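Local coordinates for Trm112p-like protein (Encephalitozoon cuniculi, PDB 3Q87), which binds zinc and probably activates partner methyltransferases, among them the Mtq2 enzyme that methylates the translation termination factor eRF1, at residues F40-L53 with F76-L90. Sequence-based numbering, arbitrary orientation.
Sequences FNKHMFTENGGERL and FVENPGDDEKIKEFL
F76 CE1 meets the edge of the F40 ring, near its plane, 3.9 Å from F40 CZ. I86 CG2 lies against both rings. F40 CD2 also touches L90 CD1 at 3.7 Å. That same methyl sits over the centre of the F45 ring, a CH-pi contact 3.9 Å from the centroid and 2° off the normal. L53 CD1 closes the group against F76 CD2 and I86 CD1. T46 CG2 presses on F76 CE2 at 3.2 Å, a tight contact. The F45 carbonyl oxygen is buried here without a polar partner.

The K42 side is polar and looser. The chain of K42, extended beyond CG, carries NZ to P80 O from above the carbonyl plane, 44° out of it, in a hydrogen bond of 2.9 Å. The same NZ forms a salt bridge with D83 OD1 at 3.0 Å, weak as a hydrogen bond. K87 NZ bonds to K38 O. At a separate, looser margin, V77 CG2 lies 4.0 Å from G49 C and G50 N.

The contact joins the start of helix 42-59 to the end of helix 70-78 and to helix 84-91, which leads into strand 93-96. The axes of 42-53 and 84-90 stand at 112°. L56 of helix 42-59 extends the apolar packing to F45 and L90.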
loop_
_atom_site.group_PDB
_atom_site.type_symbol
_atom_site.label_atom_id
_atom_site.label_comp_id
_atom_site.label_asym_id
_atom_site.label_seq_id
_atom_site.Cartn_x
_atom_site.Cartn_y
_atom_site.Cartn_z
ATOM N N PHE A 40 -2.409 12.956 0.170
ATOM C CA PHE A 40 -3.204 12.228 -0.829
ATOM C C PHE A 40 -2.912 12.636 -2.274
ATOM O O PHE A 40 -2.252 13.642 -2.531
ATOM C CB PHE A 40 -4.705 12.301 -0.514
ATOM C CG PHE A 40 -5.322 13.666 -0.721
ATOM C CD1 PHE A 40 -5.064 14.712 0.163
ATOM C CD2 PHE A 40 -6.203 13.888 -1.775
ATOM C CE1 PHE A 40 -5.649 15.968 -0.015
ATOM C CE2 PHE A 40 -6.799 15.144 -1.960
ATOM C CZ PHE A 40 -6.518 16.180 -1.077
ATOM N N ASN A 41 -3.388 11.826 -3.215
ATOM C CA ASN A 41 -3.160 12.046 -4.640
ATOM C C ASN A 41 -4.212 12.991 -5.204
ATOM O O ASN A 41 -5.217 12.568 -5.798
ATOM C CB ASN A 41 -3.172 10.708 -5.369
ATOM C CG ASN A 41 -2.257 9.705 -4.709
ATOM O OD1 ASN A 41 -1.040 9.762 -4.876
ATOM N ND2 ASN A 41 -2.833 8.801 -3.922
ATOM N N LYS A 42 -3.971 14.278 -4.985
ATOM C CA LYS A 42 -4.939 15.319 -5.302
ATOM C C LYS A 42 -5.519 15.204 -6.712
ATOM O O LYS A 42 -6.731 15.275 -6.884
ATOM C CB LYS A 42 -4.329 16.697 -5.052
ATOM C CG LYS A 42 -4.228 17.021 -3.578
ATOM C CD LYS A 42 -3.529 18.342 -3.322
ATOM C CE LYS A 42 -3.743 18.770 -1.879
ATOM N NZ LYS A 42 -3.317 20.169 -1.625
ATOM N N HIS A 43 -4.664 15.001 -7.707
ATOM C CA HIS A 43 -5.125 14.902 -9.085
ATOM C C HIS A 43 -6.202 13.826 -9.292
ATOM O O HIS A 43 -7.065 13.961 -10.175
ATOM C CB HIS A 43 -3.951 14.663 -10.030
ATOM C CG HIS A 43 -3.397 13.276 -9.964
ATOM N ND1 HIS A 43 -3.620 12.341 -10.953
ATOM C CD2 HIS A 43 -2.629 12.663 -9.032
ATOM C CE1 HIS A 43 -3.013 11.212 -10.633
ATOM N NE2 HIS A 43 -2.405 11.380 -9.470
ATOM N N MET A 44 -6.153 12.763 -8.491
ATOM C CA MET A 44 -7.131 11.691 -8.619
ATOM C C MET A 44 -8.518 12.203 -8.242
ATOM O O MET A 44 -9.538 11.704 -8.729
ATOM C CB MET A 44 -6.756 10.486 -7.750
ATOM C CG MET A 44 -5.507 9.724 -8.211
ATOM S SD MET A 44 -5.596 9.084 -9.903
ATOM C CE MET A 44 -6.062 7.381 -9.610
ATOM N N PHE A 45 -8.542 13.206 -7.374
ATOM C CA PHE A 45 -9.789 13.737 -6.856
ATOM C C PHE A 45 -10.210 15.056 -7.520
ATOM O O PHE A 45 -11.297 15.570 -7.244
ATOM C CB PHE A 45 -9.715 13.857 -5.325
ATOM C CG PHE A 45 -9.504 12.534 -4.636
ATOM C CD1 PHE A 45 -8.234 12.110 -4.293
ATOM C CD2 PHE A 45 -10.575 11.698 -4.369
ATOM C CE1 PHE A 45 -8.039 10.883 -3.675
ATOM C CE2 PHE A 45 -10.386 10.466 -3.752
ATOM C CZ PHE A 45 -9.109 10.063 -3.404
ATOM N N THR A 46 -9.360 15.594 -8.396
ATOM C CA THR A 46 -9.695 16.828 -9.119
ATOM C C THR A 46 -10.243 16.525 -10.506
ATOM O O THR A 46 -11.202 17.153 -10.945
ATOM C CB THR A 46 -8.495 17.831 -9.267
ATOM O OG1 THR A 46 -7.368 17.187 -9.880
ATOM C CG2 THR A 46 -8.091 18.429 -7.928
ATOM N N GLU A 47 -9.631 15.563 -11.192
ATOM C CA GLU A 47 -9.998 15.252 -12.571
ATOM C C GLU A 47 -11.508 15.132 -12.780
ATOM O O GLU A 47 -12.237 14.739 -11.870
ATOM C CB GLU A 47 -9.303 13.975 -13.030
ATOM C CG GLU A 47 -7.791 14.104 -13.122
ATOM C CD GLU A 47 -7.103 12.757 -13.165
ATOM O OE1 GLU A 47 -7.822 11.731 -13.212
ATOM O OE2 GLU A 47 -5.852 12.726 -13.146
ATOM N N ASN A 48 -11.963 15.454 -13.990
ATOM C CA ASN A 48 -13.390 15.480 -14.302
ATOM C C ASN A 48 -14.175 16.248 -13.267
ATOM O O ASN A 48 -15.208 15.782 -12.785
ATOM C CB ASN A 48 -13.967 14.073 -14.421
ATOM C CG ASN A 48 -14.174 13.649 -15.858
ATOM O OD1 ASN A 48 -13.284 13.806 -16.696
ATOM N ND2 ASN A 48 -15.356 13.104 -16.156
ATOM N N GLY A 49 -13.675 17.423 -12.918
ATOM C CA GLY A 49 -14.373 18.278 -11.983
ATOM C C GLY A 49 -14.751 17.565 -10.703
ATOM O O GLY A 49 -15.870 17.722 -10.211
ATOM N N GLY A 50 -13.816 16.780 -10.174
ATOM C CA GLY A 50 -13.973 16.159 -8.871
ATOM C C GLY A 50 -14.864 14.937 -8.912
ATOM O O GLY A 50 -15.571 14.636 -7.950
ATOM N N GLU A 51 -14.818 14.226 -10.030
ATOM C CA GLU A 51 -15.639 13.040 -10.216
ATOM C C GLU A 51 -15.529 12.038 -9.066
ATOM O O GLU A 51 -16.545 11.569 -8.549
ATOM C CB GLU A 51 -15.318 12.354 -11.544
ATOM C CG GLU A 51 -16.080 11.052 -11.728
ATOM C CD GLU A 51 -15.727 10.342 -13.010
ATOM O OE1 GLU A 51 -16.408 9.349 -13.334
ATOM O OE2 GLU A 51 -14.774 10.776 -13.693
ATOM N N ARG A 52 -14.307 11.696 -8.671
ATOM C CA ARG A 52 -14.124 10.710 -7.605
ATOM C C ARG A 52 -14.786 11.166 -6.303
ATOM O O ARG A 52 -15.393 10.356 -5.588
ATOM C CB ARG A 52 -12.640 10.354 -7.399
ATOM C CG ARG A 52 -12.044 9.572 -8.561
ATOM C CD ARG A 52 -10.777 8.821 -8.179
ATOM N NE ARG A 52 -10.434 7.820 -9.181
ATOM C CZ ARG A 52 -9.690 8.044 -10.269
ATOM N NH1 ARG A 52 -9.185 9.243 -10.516
ATOM N NH2 ARG A 52 -9.443 7.051 -11.117
ATOM N N LEU A 53 -14.692 12.464 -6.014
ATOM C CA LEU A 53 -15.313 13.036 -4.820
ATOM C C LEU A 53 -16.836 12.971 -4.866
ATOM O O LEU A 53 -17.485 12.640 -3.875
ATOM C CB LEU A 53 -14.877 14.487 -4.634
ATOM C CG LEU A 53 -13.387 14.709 -4.376
ATOM C CD1 LEU A 53 -13.111 16.183 -4.193
ATOM C CD2 LEU A 53 -12.959 13.932 -3.148
ATOM N N PHE A 76 -12.515 23.079 -4.139
ATOM C CA PHE A 76 -11.286 22.284 -4.096
ATOM C C PHE A 76 -10.709 22.113 -5.492
ATOM O O PHE A 76 -9.495 22.174 -5.693
ATOM C CB PHE A 76 -11.515 20.908 -3.462
ATOM C CG PHE A 76 -10.372 19.948 -3.682
ATOM C CD1 PHE A 76 -9.266 19.960 -2.848
ATOM C CD2 PHE A 76 -10.393 19.054 -4.742
ATOM C CE1 PHE A 76 -8.211 19.086 -3.056
ATOM C CE2 PHE A 76 -9.347 18.176 -4.951
ATOM C CZ PHE A 76 -8.252 18.195 -4.108
ATOM N N VAL A 77 -11.588 21.882 -6.457
ATOM C CA VAL A 77 -11.173 21.819 -7.852
ATOM C C VAL A 77 -10.542 23.151 -8.289
ATOM O O VAL A 77 -9.566 23.161 -9.046
ATOM C CB VAL A 77 -12.354 21.458 -8.773
ATOM C CG1 VAL A 77 -11.877 21.269 -10.195
ATOM C CG2 VAL A 77 -13.053 20.198 -8.273
ATOM N N GLU A 78 -11.090 24.270 -7.808
ATOM C CA GLU A 78 -10.505 25.578 -8.108
ATOM C C GLU A 78 -9.137 25.664 -7.457
ATOM O O GLU A 78 -8.102 25.648 -8.124
ATOM C CB GLU A 78 -11.341 26.738 -7.548
ATOM C CG GLU A 78 -12.856 26.639 -7.650
ATOM C CD GLU A 78 -13.547 27.874 -7.061
ATOM O OE1 GLU A 78 -14.405 27.727 -6.161
ATOM O OE2 GLU A 78 -13.214 29.001 -7.491
ATOM N N ASN A 79 -9.167 25.771 -6.133
ATOM C CA ASN A 79 -7.975 25.914 -5.312
ATOM C C ASN A 79 -7.698 24.626 -4.546
ATOM O O ASN A 79 -8.136 24.477 -3.402
ATOM C CB ASN A 79 -8.171 27.073 -4.332
ATOM C CG ASN A 79 -7.011 27.233 -3.367
ATOM O OD1 ASN A 79 -5.900 26.760 -3.620
ATOM N ND2 ASN A 79 -7.265 27.911 -2.253
ATOM N N PRO A 80 -6.974 23.687 -5.180
ATOM C CA PRO A 80 -6.631 22.392 -4.575
ATOM C C PRO A 80 -5.778 22.570 -3.322
ATOM O O PRO A 80 -5.708 21.661 -2.492
ATOM C CB PRO A 80 -5.819 21.690 -5.672
ATOM C CG PRO A 80 -6.177 22.400 -6.943
ATOM C CD PRO A 80 -6.423 23.823 -6.539
ATOM N N GLY A 81 -5.148 23.736 -3.198
ATOM C CA GLY A 81 -4.347 24.065 -2.034
ATOM C C GLY A 81 -5.180 24.154 -0.772
ATOM O O GLY A 81 -4.666 23.962 0.326
ATOM N N ASP A 82 -6.468 24.453 -0.927
ATOM C CA ASP A 82 -7.381 24.535 0.211
ATOM C C ASP A 82 -8.148 23.231 0.362
ATOM O O ASP A 82 -9.286 23.097 -0.095
ATOM C CB ASP A 82 -8.349 25.713 0.068
ATOM C CG ASP A 82 -7.746 27.025 0.543
ATOM O OD1 ASP A 82 -6.624 27.004 1.101
ATOM O OD2 ASP A 82 -8.396 28.078 0.361
ATOM N N ASP A 83 -7.512 22.269 1.016
ATOM C CA ASP A 83 -8.060 20.929 1.093
ATOM C C ASP A 83 -8.313 20.523 2.528
ATOM O O ASP A 83 -8.298 19.339 2.848
ATOM C CB ASP A 83 -7.110 19.936 0.430
ATOM C CG ASP A 83 -5.666 20.168 0.820
ATOM O OD1 ASP A 83 -5.123 21.247 0.502
ATOM O OD2 ASP A 83 -5.065 19.266 1.432
ATOM N N GLU A 84 -8.539 21.504 3.395
ATOM C CA GLU A 84 -8.842 21.213 4.789
ATOM C C GLU A 84 -10.115 20.375 4.883
ATOM O O GLU A 84 -10.188 19.420 5.660
ATOM C CB GLU A 84 -8.985 22.506 5.602
ATOM C CG GLU A 84 -7.881 23.539 5.350
ATOM C CD GLU A 84 -8.006 24.235 3.996
ATOM O OE1 GLU A 84 -9.139 24.613 3.611
ATOM O OE2 GLU A 84 -6.969 24.411 3.318
ATOM N N LYS A 85 -11.113 20.728 4.081
ATOM C CA LYS A 85 -12.383 20.019 4.100
ATOM C C LYS A 85 -12.290 18.685 3.367
ATOM O O LYS A 85 -12.919 17.707 3.764
ATOM C CB LYS A 85 -13.494 20.896 3.512
ATOM C CG LYS A 85 -14.000 21.930 4.495
ATOM C CD LYS A 85 -14.548 23.179 3.817
ATOM C CE LYS A 85 -14.809 24.271 4.854
ATOM N NZ LYS A 85 -15.082 25.604 4.248
ATOM N N ILE A 86 -11.505 18.652 2.296
ATOM C CA ILE A 86 -11.291 17.423 1.543
ATOM C C ILE A 86 -10.563 16.380 2.403
ATOM O O ILE A 86 -11.043 15.254 2.569
ATOM C CB ILE A 86 -10.508 17.707 0.246
ATOM C CG1 ILE A 86 -11.225 18.782 -0.575
ATOM C CG2 ILE A 86 -10.331 16.443 -0.583
ATOM C CD1 ILE A 86 -12.697 18.502 -0.809
ATOM N N LYS A 87 -9.413 16.767 2.954
ATOM C CA LYS A 87 -8.641 15.912 3.859
ATOM C C LYS A 87 -9.522 15.340 4.956
ATOM O O LYS A 87 -9.393 14.181 5.339
ATOM C CB LYS A 87 -7.540 16.719 4.539
ATOM C CG LYS A 87 -6.254 16.915 3.761
ATOM C CD LYS A 87 -5.309 17.784 4.599
ATOM C CE LYS A 87 -4.079 18.243 3.838
ATOM N NZ LYS A 87 -2.999 17.222 3.816
ATOM N N GLU A 88 -10.397 16.177 5.490
ATOM C CA GLU A 88 -11.263 15.775 6.581
ATOM C C GLU A 88 -12.226 14.683 6.117
ATOM O O GLU A 88 -12.532 13.749 6.855
ATOM C CB GLU A 88 -12.029 17.000 7.083
ATOM C CG GLU A 88 -12.812 16.800 8.365
ATOM C CD GLU A 88 -13.388 18.107 8.890
ATOM O OE1 GLU A 88 -12.666 19.130 8.857
ATOM O OE2 GLU A 88 -14.559 18.107 9.331
ATOM N N PHE A 89 -12.708 14.804 4.886
ATOM C CA PHE A 89 -13.596 13.795 4.326
ATOM C C PHE A 89 -12.807 12.525 3.975
ATOM O O PHE A 89 -13.241 11.415 4.266
ATOM C CB PHE A 89 -14.304 14.359 3.085
ATOM C CG PHE A 89 -15.345 13.441 2.486
ATOM C CD1 PHE A 89 -16.611 13.343 3.042
ATOM C CD2 PHE A 89 -15.065 12.712 1.332
ATOM C CE1 PHE A 89 -17.577 12.518 2.479
ATOM C CE2 PHE A 89 -16.025 11.884 0.760
ATOM C CZ PHE A 89 -17.284 11.786 1.338
ATOM N N LEU A 90 -11.635 12.698 3.382
ATOM C CA LEU A 90 -10.900 11.557 2.831
ATOM C C LEU A 90 -10.126 10.777 3.899
ATOM O O LEU A 90 -9.832 9.591 3.729
ATOM C CB LEU A 90 -9.976 12.014 1.701
ATOM C CG LEU A 90 -10.651 12.526 0.418
ATOM C CD1 LEU A 90 -9.628 13.049 -0.583
ATOM C CD2 LEU A 90 -11.522 11.450 -0.239
#